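Local atomic coordinates of Cow rumen GH26 endo-mannanase (Metagenome, PDB entry 6UEH), a protein that probably hydrolyses internal beta-1,4-mannosidic linkages in mannans such as galactomannan, as a rumen endo-mannanase of glycoside hydrolase family 26. Residues A[156-161]-A[380-385]; A[310-315]-A[384-389]; A[360-365]-A[425-430]; A[375-380]-A[419-424]; A[448-451]-A[455-458]. All blocks are in the same frame, centred on the assembly; numbering follows the deposited sequence.

All five contacts lie in the glycoside hydrolase domain. Interactions 1, 2 and 3 are buried, and interactions 4 and 5 are partly buried. Strand 382-387 serves interactions 1 and 2. Strand 423-429 serves interactions 3 and 4. Interactions 1 and 4 sit near the N-terminal ends of the barrel strands. There, side-chain nitrogens reach backbone carbonyls: a glutamine in one, a lysine in the other. Interactions 2 and 3 are about 4 Å apart between centres and bring acidic and polar side chains together inside the barrel and at its C-terminal end. Interaction 5 differs in chemistry. It packs aromatic and aliphatic groups in a loop and short helix beyond strand 423-429.

Interaction 1 of 5, residues A[156-161]-A[380-385]; sequences KLQDYL and VDMIGY
Gln158 and Leu161 meet Asp381 and Met382 where helix 152-164 lies against the N-terminal start of strand 382-387. The contact belongs to the TIM barrel of the hydrolase domain, at the N-terminal end of its strands. The helix precedes the first barrel strand. It also touches Ile358 and Met423, near the starts of the two strands that flank 382-387.

Gln158 carries the polar part of the contact. From CB the chain leaves with CG anti to the backbone N (chi1 -176°), then bends at chi2, and this brings the amide over to residue 381. Gln158 CD lies 4.2 Å from Asp381 O. Gln158 NE2 donates a hydrogen bond to Asp381 O at 3.0 Å. The bond is somewhat bent, with an N-H...O angle of 140°. The acceptor lies in the plane of the amide, but the donor is tilted from the carbonyl plane. Gln158 NE2 also comes within 3.8 Å of Asp381 CB. The carboxylate of Asp381 is held elsewhere, by Ser146 and by the backbone N of Trp359. Gln158 OE1 is buried without a polar partner in the model. With an alanine here, Asp381 O would probably lose this donor and a gap would open beside Met382 CE.

Leu161 and Met382 cross at about a right angle. Their end carbons, Leu161 CD1 and Met382 CE, are 3.8 Å apart, and the same Met382 CE lies 3.9 Å from Gln158 OE1.

Interaction 2 of 5, residues A[310-315]-A[384-389]; sequences PLHEAE and GYDKYN. With ACT (acetate ion), chain D.
Glu313 and Asp386 face each other with their CA atoms 7.3 Å apart, Glu313 in a loop with left-handed helical backbone angles and Asp386 in the extended strand 384-387. Their carboxylates come very close. Glu313 OE2 and Asp386 OD2 are 2.6 Å apart, and the two planes are turned 77° against each other. Asp386 OD2 also lies 3.2 Å from Glu313 CG, so it sits beside the chain as well as its end. Glu313 reaches there because its chain is extended beyond CG.

Neighbours hold both acids. Trp326 NE1 donates to Glu313 OE1. Asn362 ND2 donates to Asp386 OD1, and Arg309 forms a salt bridge with Asp386 OD2. A leucine in place of Glu313 would probably leave Trp326 NE1 without its acceptor and take the close oxygen away from Asp386.

His312 stands next to this pair. Its CD2 edge faces Asp386 OD2 at 4.2 Å. Its NE2 donates to OXT of a bound acetate at 2.9 Å, with an N-H...O angle of 146°. His240 also bonds this acetate, which probably comes from the crystallisation liquor. Tyr388 OH lies 3.9 Å from the acetate methyl and is bonded to Glu428.

The segment 310-315 follows the fourth barrel strand. In family 26 barrels the catalytic acids sit at the ends of the fourth and seventh strands, so this polar cluster is consistent with the active-site cleft.

Interaction 3 of 5, residues A[360-365]-A[425-430]; sequences EQNLYA and SLAEND
Glu360 and Ser425 form the polar part of the contact. Glu360 OE2 and Ser425 OG are 2.6 Å apart. With chi1 at -180° and the rest of its chain extended, the glutamate carries OE2 to the serine hydroxyl. Its other oxygen, OE1, is bonded to Tyr447 OH.

The remaining contacts fall on a methyl group. Ala427 CB lies 3.9 Å from Glu360 OE2 and 4.2 Å from Asn362 ND2. It fills the space next to two polar side chains without bonding either. Asn362 is held from elsewhere: OD1 accepts from Arg309. Arg309 also forms a salt bridge with Glu428.

The two strands are not paired with each other. The axes of 360-362 and 425-427 pass 9.2 Å apart, with their directions at 79°. Strand 382-387 lies between them in the sheet. The side chains of its two flanking strands thus meet inside the closed TIM barrel, where inward-pointing residues of the strands pack.

Interaction 4 of 5, residues A[375-380]-A[419-424]; sequences AGDEYV and ENKKMI
Lys422 ties two connections together at the N-terminal end of the TIM barrel. One is the loop 375-380, which leads into strand 382-387. The other is the segment 419-424, which leads from helix 408-417 into strand 423-429. That helix ends in a Schellman motif, with Glu419 as its C-prime residue.

The lysine ammonium makes two hydrogen bonds to backbone oxygens. Lys422 NZ reaches Val380 O at 2.7 Å, nearly along the C=O axis (168°). It reaches Asp377 O at 2.8 Å, in the carbonyl plane and on a lone pair (128°). The chain bends at chi2 (-66°) and runs extended from there, which carries NZ to both carbonyls. On the way Lys422 CE passes 3.1 Å from Val380 O.

The side chain of Asp377 crosses the end of this lysine at a slant, with CB and OD1 nearest to CE. Asp377 OD1 is 3.6 Å from Lys422 CE but 4.6 Å from Lys422 NZ, beyond a salt bridge. OD1 is instead bonded to Tyr374 OH, and Lys422 also touches Tyr374. The other oxygen, Asp377 OD2, lies 3.7 Å from Lys421 CD, while the end of Lys421 turns away.

The positive charge is therefore gripped by two neutral carbonyls. The nearby carboxylate would probably add only a longer-range attraction. Lys422 in this way joins the loop before strand 382-387 to the start of strand 423-429.

Interaction 5 of 5, residues A[448-451]-A[455-458]; sequences FCPW and FILD
Trp451 and Phe455 make the main contact. Trp451 CB is 3.6 Å from Phe455 CD2, which lies at the edge of the indole, near its plane. The five-membered ring of Trp451 and the ring of Phe455 are set obliquely, with centroids 5.9 Å apart and planes at 73°. The far end of the indole leads away from the helix.

The backbone of Trp451 is packed too. Its O lies 3.6 Å from Phe455 CB and 3.9 Å from Ile456 CG2. Beside it, Pro450 CB meets Ile456 CB at 4.2 Å. Phe455 and Ile456 both turn CB toward the loop.

The next shell fixes these groups. Gln173 NE2 donates to Trp451 O, Asn462 ND2 donates to Phe455 O, and the backbone of Trp451 is bonded to Asn429. Ile456 also packs on Ile192 of helix 187-196. The side chain of Trp451 comes about 4 Å from the bound acetate that His312 holds, so it borders the cleft at the C-terminal end of the barrel.

The side-chain contact is apolar, with no hydrogen bond between the two segments. The carbonyl oxygens of Trp451 and Phe455 find their donors elsewhere. Between the two segments it is carbon packing, not polar bonding, that brings the short helix 454-457 and the loop together. The chain link and the outside bonds do the rest.

Interaction 1 of 5, residues A[156-161]-A[380-385]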
# COMPACT_ATOMS: atom_id res chain seq x y z
N LYS A 156 -7.97 21.43 2.13
CA LYS A 156 -6.66 22.09 2.14
C LYS A 156 -5.56 21.11 2.54
O LYS A 156 -4.46 21.16 1.99
CB LYS A 156 -6.67 23.29 3.08
CG LYS A 156 -7.35 24.52 2.48
CD LYS A 156 -7.80 25.51 3.54
CE LYS A 156 -6.63 26.13 4.27
NZ LYS A 156 -7.10 27.15 5.26
N LEU A 157 -5.85 20.22 3.48
CA LEU A 157 -4.89 19.18 3.87
C LEU A 157 -4.62 18.24 2.70
O LEU A 157 -3.46 17.95 2.39
CB LEU A 157 -5.40 18.39 5.08
CG LEU A 157 -4.59 17.15 5.48
CD1 LEU A 157 -3.11 17.48 5.67
CD2 LEU A 157 -5.16 16.52 6.75
N GLN A 158 -5.68 17.77 2.05
CA GLN A 158 -5.54 16.86 0.92
C GLN A 158 -4.75 17.51 -0.22
O GLN A 158 -3.94 16.85 -0.88
CB GLN A 158 -6.91 16.41 0.41
CG GLN A 158 -6.87 15.38 -0.72
CD GLN A 158 -6.57 13.96 -0.23
OE1 GLN A 158 -5.89 13.76 0.78
NE2 GLN A 158 -7.09 12.97 -0.95
N ASP A 159 -4.97 18.80 -0.43
CA ASP A 159 -4.26 19.52 -1.48
C ASP A 159 -2.78 19.68 -1.13
O ASP A 159 -1.93 19.59 -2.01
CB ASP A 159 -4.90 20.88 -1.74
CG ASP A 159 -6.13 20.78 -2.61
OD1 ASP A 159 -6.19 19.85 -3.44
OD2 ASP A 159 -7.03 21.63 -2.47
N TYR A 160 -2.49 19.91 0.14
CA TYR A 160 -1.09 19.97 0.58
C TYR A 160 -0.40 18.64 0.32
O TYR A 160 0.74 18.61 -0.17
CB TYR A 160 -0.97 20.32 2.06
CG TYR A 160 0.43 20.05 2.58
CD1 TYR A 160 1.46 20.93 2.31
CD2 TYR A 160 0.72 18.90 3.31
CE1 TYR A 160 2.75 20.69 2.76
CE2 TYR A 160 2.00 18.64 3.76
CZ TYR A 160 3.01 19.54 3.49
OH TYR A 160 4.28 19.30 3.94
N LEU A 161 -1.08 17.55 0.66
CA LEU A 161 -0.54 16.21 0.43
C LEU A 161 -0.27 15.99 -1.05
O LEU A 161 0.77 15.45 -1.43
CB LEU A 161 -1.51 15.15 0.95
CG LEU A 161 -1.83 15.20 2.45
CD1 LEU A 161 -2.88 14.17 2.83
CD2 LEU A 161 -0.56 15.01 3.27
N VAL A 380 -13.47 6.66 -1.58
CA VAL A 380 -12.11 6.58 -1.05
C VAL A 380 -11.28 7.79 -1.49
O VAL A 380 -11.37 8.23 -2.64
CB VAL A 380 -11.41 5.27 -1.49
CG1 VAL A 380 -10.00 5.18 -0.92
CG2 VAL A 380 -12.22 4.05 -1.08
N ASP A 381 -10.46 8.33 -0.58
CA ASP A 381 -9.64 9.50 -0.88
C ASP A 381 -8.15 9.19 -0.93
O ASP A 381 -7.35 10.02 -1.37
CB ASP A 381 -9.88 10.60 0.15
CG ASP A 381 -11.32 11.04 0.20
OD1 ASP A 381 -11.94 11.19 -0.87
OD2 ASP A 381 -11.84 11.24 1.32
N MET A 382 -7.77 8.01 -0.45
CA MET A 382 -6.36 7.65 -0.33
C MET A 382 -6.23 6.14 -0.17
O MET A 382 -7.08 5.50 0.45
CB MET A 382 -5.73 8.37 0.87
CG MET A 382 -4.25 8.10 1.08
SD MET A 382 -3.59 8.91 2.56
CE MET A 382 -3.97 10.62 2.21
N ILE A 383 -5.17 5.57 -0.74
CA ILE A 383 -4.89 4.15 -0.58
C ILE A 383 -3.73 3.94 0.39
O ILE A 383 -2.66 4.52 0.23
CB ILE A 383 -4.55 3.48 -1.92
CG1 ILE A 383 -5.67 3.69 -2.93
CG2 ILE A 383 -4.28 1.99 -1.72
CD1 ILE A 383 -6.99 3.09 -2.51
N GLY A 384 -3.95 3.11 1.40
CA GLY A 384 -2.90 2.79 2.35
C GLY A 384 -2.37 1.38 2.14
O GLY A 384 -3.12 0.48 1.78
N TYR A 385 -1.07 1.20 2.36
CA TYR A 385 -0.50 -0.14 2.35
C TYR A 385 0.23 -0.38 3.67
O TYR A 385 1.06 0.43 4.09
CB TYR A 385 0.46 -0.34 1.17
CG TYR A 385 0.95 -1.77 1.08
CD1 TYR A 385 0.11 -2.78 0.61
CD2 TYR A 385 2.24 -2.11 1.47
CE1 TYR A 385 0.55 -4.09 0.54
CE2 TYR A 385 2.68 -3.43 1.40
CZ TYR A 385 1.82 -4.41 0.93
OH TYR A 385 2.25 -5.72 0.86

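Interaction 2 of 5, residues A[310-315]-A[384-389]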
# COMPACT_ATOMS: atom_id res chain seq x y z
N PRO A 310 -10.60 3.70 8.66
CA PRO A 310 -11.40 2.67 9.32
C PRO A 310 -11.35 1.37 8.53
O PRO A 310 -10.87 1.39 7.39
CB PRO A 310 -12.80 3.26 9.30
CG PRO A 310 -12.84 4.02 8.01
CD PRO A 310 -11.43 4.57 7.81
N LEU A 311 -11.82 0.28 9.12
CA LEU A 311 -12.01 -0.98 8.38
C LEU A 311 -10.76 -1.37 7.61
O LEU A 311 -10.83 -1.73 6.44
CB LEU A 311 -13.20 -0.85 7.43
CG LEU A 311 -14.54 -0.48 8.09
CD1 LEU A 311 -15.56 -0.05 7.05
CD2 LEU A 311 -15.06 -1.65 8.90
N HIS A 312 -9.61 -1.28 8.28
CA HIS A 312 -8.32 -1.40 7.62
C HIS A 312 -7.86 -2.85 7.49
O HIS A 312 -8.41 -3.75 8.11
CB HIS A 312 -7.27 -0.58 8.38
CG HIS A 312 -6.93 -1.12 9.73
ND1 HIS A 312 -7.87 -1.28 10.73
CD2 HIS A 312 -5.75 -1.53 10.26
CE1 HIS A 312 -7.29 -1.77 11.81
NE2 HIS A 312 -6.00 -1.93 11.55
N GLU A 313 -6.84 -3.05 6.65
CA GLU A 313 -6.25 -4.37 6.40
C GLU A 313 -7.31 -5.42 6.08
O GLU A 313 -7.22 -6.56 6.53
CB GLU A 313 -5.41 -4.81 7.60
CG GLU A 313 -4.23 -3.90 7.90
CD GLU A 313 -3.36 -4.41 9.04
OE1 GLU A 313 -3.72 -5.44 9.65
OE2 GLU A 313 -2.32 -3.79 9.33
N ALA A 314 -8.30 -5.02 5.29
CA ALA A 314 -9.51 -5.81 5.08
C ALA A 314 -9.25 -7.22 4.53
O ALA A 314 -9.71 -8.20 5.11
CB ALA A 314 -10.45 -5.07 4.15
N GLU A 315 -8.53 -7.30 3.42
CA GLU A 315 -8.30 -8.60 2.78
C GLU A 315 -7.49 -9.54 3.67
O GLU A 315 -7.75 -10.74 3.72
CB GLU A 315 -7.59 -8.43 1.44
CG GLU A 315 -7.32 -9.76 0.74
CD GLU A 315 -6.64 -9.61 -0.61
OE1 GLU A 315 -6.37 -8.46 -1.02
OE2 GLU A 315 -6.36 -10.64 -1.24
N GLY A 384 -3.95 3.11 1.40
CA GLY A 384 -2.90 2.79 2.35
C GLY A 384 -2.37 1.38 2.14
O GLY A 384 -3.12 0.48 1.78
N TYR A 385 -1.07 1.20 2.36
CA TYR A 385 -0.50 -0.14 2.35
C TYR A 385 0.23 -0.38 3.67
O TYR A 385 1.06 0.43 4.09
CB TYR A 385 0.46 -0.34 1.17
CG TYR A 385 0.95 -1.77 1.08
CD1 TYR A 385 0.11 -2.78 0.61
CD2 TYR A 385 2.24 -2.11 1.47
CE1 TYR A 385 0.55 -4.09 0.54
CE2 TYR A 385 2.68 -3.43 1.40
CZ TYR A 385 1.82 -4.41 0.93
OH TYR A 385 2.25 -5.72 0.86
N ASP A 386 -0.11 -1.48 4.33
CA ASP A 386 0.54 -1.83 5.59
C ASP A 386 1.64 -2.85 5.34
O ASP A 386 1.38 -4.02 5.08
CB ASP A 386 -0.50 -2.36 6.59
CG ASP A 386 -1.44 -1.27 7.07
OD1 ASP A 386 -1.45 -0.17 6.47
OD2 ASP A 386 -2.17 -1.50 8.05
N LYS A 387 2.88 -2.37 5.40
CA LYS A 387 4.04 -3.16 4.98
C LYS A 387 4.81 -3.74 6.15
O LYS A 387 5.63 -3.07 6.77
CB LYS A 387 4.97 -2.29 4.13
CG LYS A 387 6.21 -3.03 3.63
CD LYS A 387 7.33 -2.07 3.30
CE LYS A 387 7.79 -1.32 4.54
NZ LYS A 387 8.30 -2.25 5.59
N TYR A 388 4.56 -5.02 6.43
CA TYR A 388 5.33 -5.72 7.45
C TYR A 388 6.14 -6.82 6.79
O TYR A 388 5.64 -7.92 6.55
CB TYR A 388 4.40 -6.29 8.53
CG TYR A 388 3.76 -5.22 9.39
CD1 TYR A 388 4.40 -4.74 10.52
CD2 TYR A 388 2.51 -4.70 9.06
CE1 TYR A 388 3.82 -3.77 11.31
CE2 TYR A 388 1.92 -3.72 9.85
CZ TYR A 388 2.58 -3.26 10.98
OH TYR A 388 2.01 -2.29 11.77
N ASN A 389 7.40 -6.52 6.47
CA ASN A 389 8.22 -7.44 5.70
C ASN A 389 9.54 -7.81 6.37
O ASN A 389 10.51 -8.14 5.68
CB ASN A 389 8.49 -6.87 4.31
CG ASN A 389 9.11 -5.48 4.35
OD1 ASN A 389 9.38 -4.93 5.42
ND2 ASN A 389 9.35 -4.91 3.18
C ACT D . -2.83 -3.19 13.43
O ACT D . -3.62 -3.90 14.08
OXT ACT D . -3.36 -2.32 12.70
CH3 ACT D . -1.35 -3.37 13.52

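Interaction 3 of 5, residues A[360-365]-A[425-430]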
# COMPACT_ATOMS: atom_id res chain seq x y z
N GLU A 360 -9.07 6.99 3.98
CA GLU A 360 -7.99 6.13 3.50
C GLU A 360 -8.36 4.67 3.65
O GLU A 360 -8.66 4.19 4.75
CB GLU A 360 -6.69 6.42 4.26
CG GLU A 360 -5.52 5.56 3.80
CD GLU A 360 -4.20 5.98 4.41
OE1 GLU A 360 -4.20 6.51 5.54
OE2 GLU A 360 -3.15 5.80 3.75
N GLN A 361 -8.34 3.95 2.53
CA GLN A 361 -8.65 2.53 2.54
C GLN A 361 -7.41 1.70 2.23
O GLN A 361 -6.68 2.00 1.28
CB GLN A 361 -9.76 2.21 1.53
CG GLN A 361 -10.19 0.76 1.53
CD GLN A 361 -11.38 0.50 0.63
OE1 GLN A 361 -11.33 0.79 -0.57
NE2 GLN A 361 -12.45 -0.02 1.20
N ASN A 362 -7.16 0.68 3.04
CA ASN A 362 -6.07 -0.24 2.78
C ASN A 362 -6.37 -1.12 1.57
O ASN A 362 -7.51 -1.51 1.34
CB ASN A 362 -5.79 -1.12 4.00
CG ASN A 362 -4.81 -0.49 4.98
OD1 ASN A 362 -5.14 -0.24 6.13
ND2 ASN A 362 -3.59 -0.25 4.51
N LEU A 363 -5.34 -1.40 0.79
CA LEU A 363 -5.41 -2.43 -0.23
C LEU A 363 -4.15 -3.26 -0.13
O LEU A 363 -3.12 -2.79 0.36
CB LEU A 363 -5.55 -1.82 -1.63
CG LEU A 363 -6.90 -1.19 -2.01
CD1 LEU A 363 -6.81 -0.52 -3.37
CD2 LEU A 363 -8.01 -2.22 -2.00
N TYR A 364 -4.23 -4.51 -0.59
CA TYR A 364 -3.04 -5.33 -0.72
C TYR A 364 -2.76 -5.57 -2.20
O TYR A 364 -3.54 -5.17 -3.06
CB TYR A 364 -3.20 -6.65 0.04
CG TYR A 364 -3.08 -6.46 1.54
CD1 TYR A 364 -1.84 -6.49 2.17
CD2 TYR A 364 -4.21 -6.24 2.32
CE1 TYR A 364 -1.73 -6.31 3.53
CE2 TYR A 364 -4.11 -6.06 3.69
CZ TYR A 364 -2.87 -6.10 4.29
OH TYR A 364 -2.76 -5.92 5.65
N ALA A 365 -1.64 -6.22 -2.50
CA ALA A 365 -1.25 -6.44 -3.88
C ALA A 365 -0.89 -7.90 -4.14
O ALA A 365 -0.03 -8.20 -4.96
CB ALA A 365 -0.08 -5.54 -4.25
N SER A 425 0.12 5.42 0.15
CA SER A 425 1.02 5.59 1.27
C SER A 425 1.36 4.28 1.99
O SER A 425 0.72 3.26 1.76
CB SER A 425 0.42 6.56 2.28
OG SER A 425 -0.74 6.00 2.87
N LEU A 426 2.37 4.34 2.85
CA LEU A 426 2.64 3.26 3.78
C LEU A 426 1.95 3.59 5.10
O LEU A 426 2.53 4.21 5.98
CB LEU A 426 4.15 3.07 3.99
CG LEU A 426 4.94 2.53 2.80
CD1 LEU A 426 6.43 2.57 3.08
CD2 LEU A 426 4.48 1.12 2.45
N ALA A 427 0.68 3.19 5.21
CA ALA A 427 -0.15 3.52 6.36
C ALA A 427 0.39 2.90 7.65
O ALA A 427 0.24 3.46 8.73
CB ALA A 427 -1.59 3.09 6.12
N GLU A 428 0.99 1.72 7.51
CA GLU A 428 1.67 1.05 8.61
C GLU A 428 2.91 0.33 8.09
O GLU A 428 2.94 -0.10 6.93
CB GLU A 428 0.77 0.03 9.32
CG GLU A 428 -0.47 0.58 9.99
CD GLU A 428 -1.22 -0.49 10.76
OE1 GLU A 428 -0.62 -1.54 11.06
OE2 GLU A 428 -2.41 -0.28 11.07
N ASN A 429 3.91 0.17 8.94
CA ASN A 429 5.06 -0.65 8.60
C ASN A 429 5.85 -1.08 9.83
O ASN A 429 5.69 -0.52 10.92
CB ASN A 429 5.99 0.08 7.62
CG ASN A 429 6.30 1.51 8.04
OD1 ASN A 429 5.74 2.47 7.50
ND2 ASN A 429 7.20 1.66 9.00
N ASP A 430 6.69 -2.10 9.67
CA ASP A 430 7.74 -2.33 10.65
C ASP A 430 8.91 -1.46 10.22
O ASP A 430 9.02 -0.32 10.66
CB ASP A 430 8.12 -3.82 10.77
CG ASP A 430 8.06 -4.57 9.45
OD1 ASP A 430 8.19 -3.94 8.38
OD2 ASP A 430 7.91 -5.81 9.48

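Interaction 4 of 5, residues A[375-380]-A[419-424]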
# COMPACT_ATOMS: atom_id res chain seq x y z
N ALA A 375 -13.36 0.11 -2.53
CA ALA A 375 -14.74 0.59 -2.47
C ALA A 375 -15.11 1.54 -3.60
O ALA A 375 -16.27 1.91 -3.75
CB ALA A 375 -15.00 1.25 -1.13
N GLY A 376 -14.13 1.94 -4.40
CA GLY A 376 -14.39 2.79 -5.55
C GLY A 376 -13.97 4.24 -5.36
O GLY A 376 -13.85 4.72 -4.23
N ASP A 377 -13.76 4.94 -6.47
CA ASP A 377 -13.25 6.31 -6.45
C ASP A 377 -14.13 7.28 -5.68
O ASP A 377 -13.65 8.28 -5.15
CB ASP A 377 -13.07 6.83 -7.88
CG ASP A 377 -11.96 6.11 -8.63
OD1 ASP A 377 -11.12 5.46 -7.98
OD2 ASP A 377 -11.93 6.21 -9.87
N GLU A 378 -15.43 7.00 -5.63
CA GLU A 378 -16.38 7.92 -5.02
C GLU A 378 -16.51 7.71 -3.51
O GLU A 378 -17.22 8.45 -2.84
CB GLU A 378 -17.74 7.81 -5.71
CG GLU A 378 -18.50 6.51 -5.45
CD GLU A 378 -18.00 5.31 -6.26
OE1 GLU A 378 -16.97 5.43 -6.96
OE2 GLU A 378 -18.64 4.24 -6.19
N TYR A 379 -15.82 6.70 -2.98
CA TYR A 379 -15.90 6.39 -1.56
C TYR A 379 -14.54 6.40 -0.84
O TYR A 379 -14.47 6.16 0.36
CB TYR A 379 -16.54 5.01 -1.35
CG TYR A 379 -18.05 5.00 -1.49
CD1 TYR A 379 -18.86 5.38 -0.43
CD2 TYR A 379 -18.66 4.60 -2.67
CE1 TYR A 379 -20.24 5.37 -0.54
CE2 TYR A 379 -20.03 4.59 -2.79
CZ TYR A 379 -20.82 4.97 -1.73
OH TYR A 379 -22.19 4.96 -1.85
N VAL A 380 -13.47 6.66 -1.58
CA VAL A 380 -12.11 6.58 -1.05
C VAL A 380 -11.28 7.79 -1.49
O VAL A 380 -11.37 8.23 -2.64
CB VAL A 380 -11.41 5.27 -1.49
CG1 VAL A 380 -10.00 5.18 -0.92
CG2 VAL A 380 -12.22 4.05 -1.08
N GLU A 419 -5.58 3.46 -11.04
CA GLU A 419 -5.25 4.23 -12.24
C GLU A 419 -4.68 5.60 -11.89
O GLU A 419 -5.02 6.60 -12.54
CB GLU A 419 -6.47 4.38 -13.15
CG GLU A 419 -7.09 3.06 -13.60
CD GLU A 419 -8.33 3.26 -14.46
OE1 GLU A 419 -8.58 4.40 -14.91
OE2 GLU A 419 -9.06 2.27 -14.69
N ASN A 420 -3.83 5.64 -10.87
CA ASN A 420 -3.21 6.88 -10.39
C ASN A 420 -4.22 7.98 -10.09
O ASN A 420 -3.94 9.17 -10.29
CB ASN A 420 -2.18 7.38 -11.42
CG ASN A 420 -1.20 8.36 -10.82
OD1 ASN A 420 -0.89 8.31 -9.63
ND2 ASN A 420 -0.69 9.27 -11.65
N LYS A 421 -5.40 7.60 -9.60
CA LYS A 421 -6.42 8.59 -9.25
C LYS A 421 -6.45 8.85 -7.74
O LYS A 421 -7.08 9.79 -7.28
CB LYS A 421 -7.79 8.14 -9.73
CG LYS A 421 -7.88 8.00 -11.24
CD LYS A 421 -9.31 8.00 -11.73
CE LYS A 421 -9.37 7.82 -13.24
NZ LYS A 421 -8.45 8.77 -13.94
N LYS A 422 -5.75 8.00 -6.99
CA LYS A 422 -5.63 8.18 -5.54
C LYS A 422 -4.16 8.13 -5.14
O LYS A 422 -3.37 7.39 -5.72
CB LYS A 422 -6.42 7.10 -4.79
CG LYS A 422 -7.86 6.92 -5.25
CD LYS A 422 -8.71 8.14 -4.96
CE LYS A 422 -10.12 7.95 -5.51
NZ LYS A 422 -11.01 9.12 -5.21
N MET A 423 -3.80 8.94 -4.14
CA MET A 423 -2.45 8.89 -3.58
C MET A 423 -2.26 7.60 -2.79
O MET A 423 -3.22 7.06 -2.22
CB MET A 423 -2.18 10.10 -2.70
CG MET A 423 -2.09 11.41 -3.46
SD MET A 423 -1.79 12.81 -2.38
CE MET A 423 -3.32 12.84 -1.44
N ILE A 424 -1.03 7.11 -2.76
CA ILE A 424 -0.72 5.85 -2.08
C ILE A 424 0.33 6.05 -1.01
O ILE A 424 1.32 6.74 -1.22
CB ILE A 424 -0.24 4.80 -3.08
CG1 ILE A 424 -1.23 4.69 -4.23
CG2 ILE A 424 -0.04 3.45 -2.40
CD1 ILE A 424 -0.89 3.64 -5.17

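Interaction 5 of 5, residues A[448-451]-A[455-458]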
# COMPACT_ATOMS: atom_id res chain seq x y z
N PHE A 448 5.14 7.43 5.54
CA PHE A 448 5.40 6.18 6.24
C PHE A 448 4.96 6.31 7.69
O PHE A 448 4.78 7.42 8.19
CB PHE A 448 6.89 5.78 6.16
CG PHE A 448 7.84 6.78 6.77
CD1 PHE A 448 8.01 6.86 8.15
CD2 PHE A 448 8.62 7.60 5.97
CE1 PHE A 448 8.90 7.77 8.71
CE2 PHE A 448 9.51 8.50 6.52
CZ PHE A 448 9.65 8.59 7.89
N CYS A 449 4.79 5.17 8.36
CA CYS A 449 4.29 5.18 9.73
C CYS A 449 4.54 3.85 10.43
O CYS A 449 3.75 2.92 10.29
CB CYS A 449 2.80 5.50 9.75
SG CYS A 449 2.09 5.73 11.40
N PRO A 450 5.65 3.75 11.18
CA PRO A 450 5.89 2.57 12.00
C PRO A 450 4.80 2.42 13.06
O PRO A 450 4.26 3.43 13.52
CB PRO A 450 7.25 2.84 12.64
CG PRO A 450 7.89 3.87 11.77
CD PRO A 450 6.77 4.71 11.26
N TRP A 451 4.49 1.19 13.44
CA TRP A 451 3.56 0.95 14.54
C TRP A 451 4.25 1.34 15.84
O TRP A 451 5.44 1.67 15.83
CB TRP A 451 3.11 -0.51 14.55
CG TRP A 451 1.78 -0.75 15.23
CD1 TRP A 451 1.54 -1.56 16.30
CD2 TRP A 451 0.52 -0.17 14.87
NE1 TRP A 451 0.21 -1.52 16.63
CE2 TRP A 451 -0.44 -0.67 15.77
CE3 TRP A 451 0.11 0.73 13.88
CZ2 TRP A 451 -1.79 -0.31 15.71
CZ3 TRP A 451 -1.23 1.10 13.83
CH2 TRP A 451 -2.16 0.57 14.73
N PHE A 455 8.36 -1.59 16.99
CA PHE A 455 8.48 -1.36 15.55
C PHE A 455 9.23 -0.07 15.24
O PHE A 455 9.76 0.10 14.14
CB PHE A 455 7.09 -1.35 14.90
CG PHE A 455 6.40 -2.68 14.99
CD1 PHE A 455 6.75 -3.72 14.14
CD2 PHE A 455 5.41 -2.91 15.94
CE1 PHE A 455 6.12 -4.95 14.22
CE2 PHE A 455 4.78 -4.14 16.03
CZ PHE A 455 5.13 -5.16 15.17
N ILE A 456 9.31 0.83 16.22
CA ILE A 456 10.12 2.03 16.09
C ILE A 456 11.28 2.02 17.09
O ILE A 456 12.37 2.52 16.80
CB ILE A 456 9.27 3.32 16.27
CG1 ILE A 456 10.13 4.57 16.11
CG2 ILE A 456 8.55 3.32 17.61
CD1 ILE A 456 10.80 4.70 14.75
N LEU A 457 11.05 1.43 18.26
CA LEU A 457 12.02 1.47 19.35
C LEU A 457 13.12 0.41 19.25
O LEU A 457 14.18 0.55 19.86
CB LEU A 457 11.31 1.34 20.69
CG LEU A 457 10.24 2.38 21.03
CD1 LEU A 457 9.59 2.04 22.37
CD2 LEU A 457 10.83 3.78 21.06
N ASP A 458 12.85 -0.66 18.50
CA ASP A 458 13.81 -1.76 18.38
C ASP A 458 14.56 -1.68 17.06
O ASP A 458 13.96 -1.60 15.99
CB ASP A 458 13.09 -3.11 18.50
CG ASP A 458 14.03 -4.27 18.80
OD1 ASP A 458 15.16 -4.29 18.27
OD2 ASP A 458 13.63 -5.15 19.59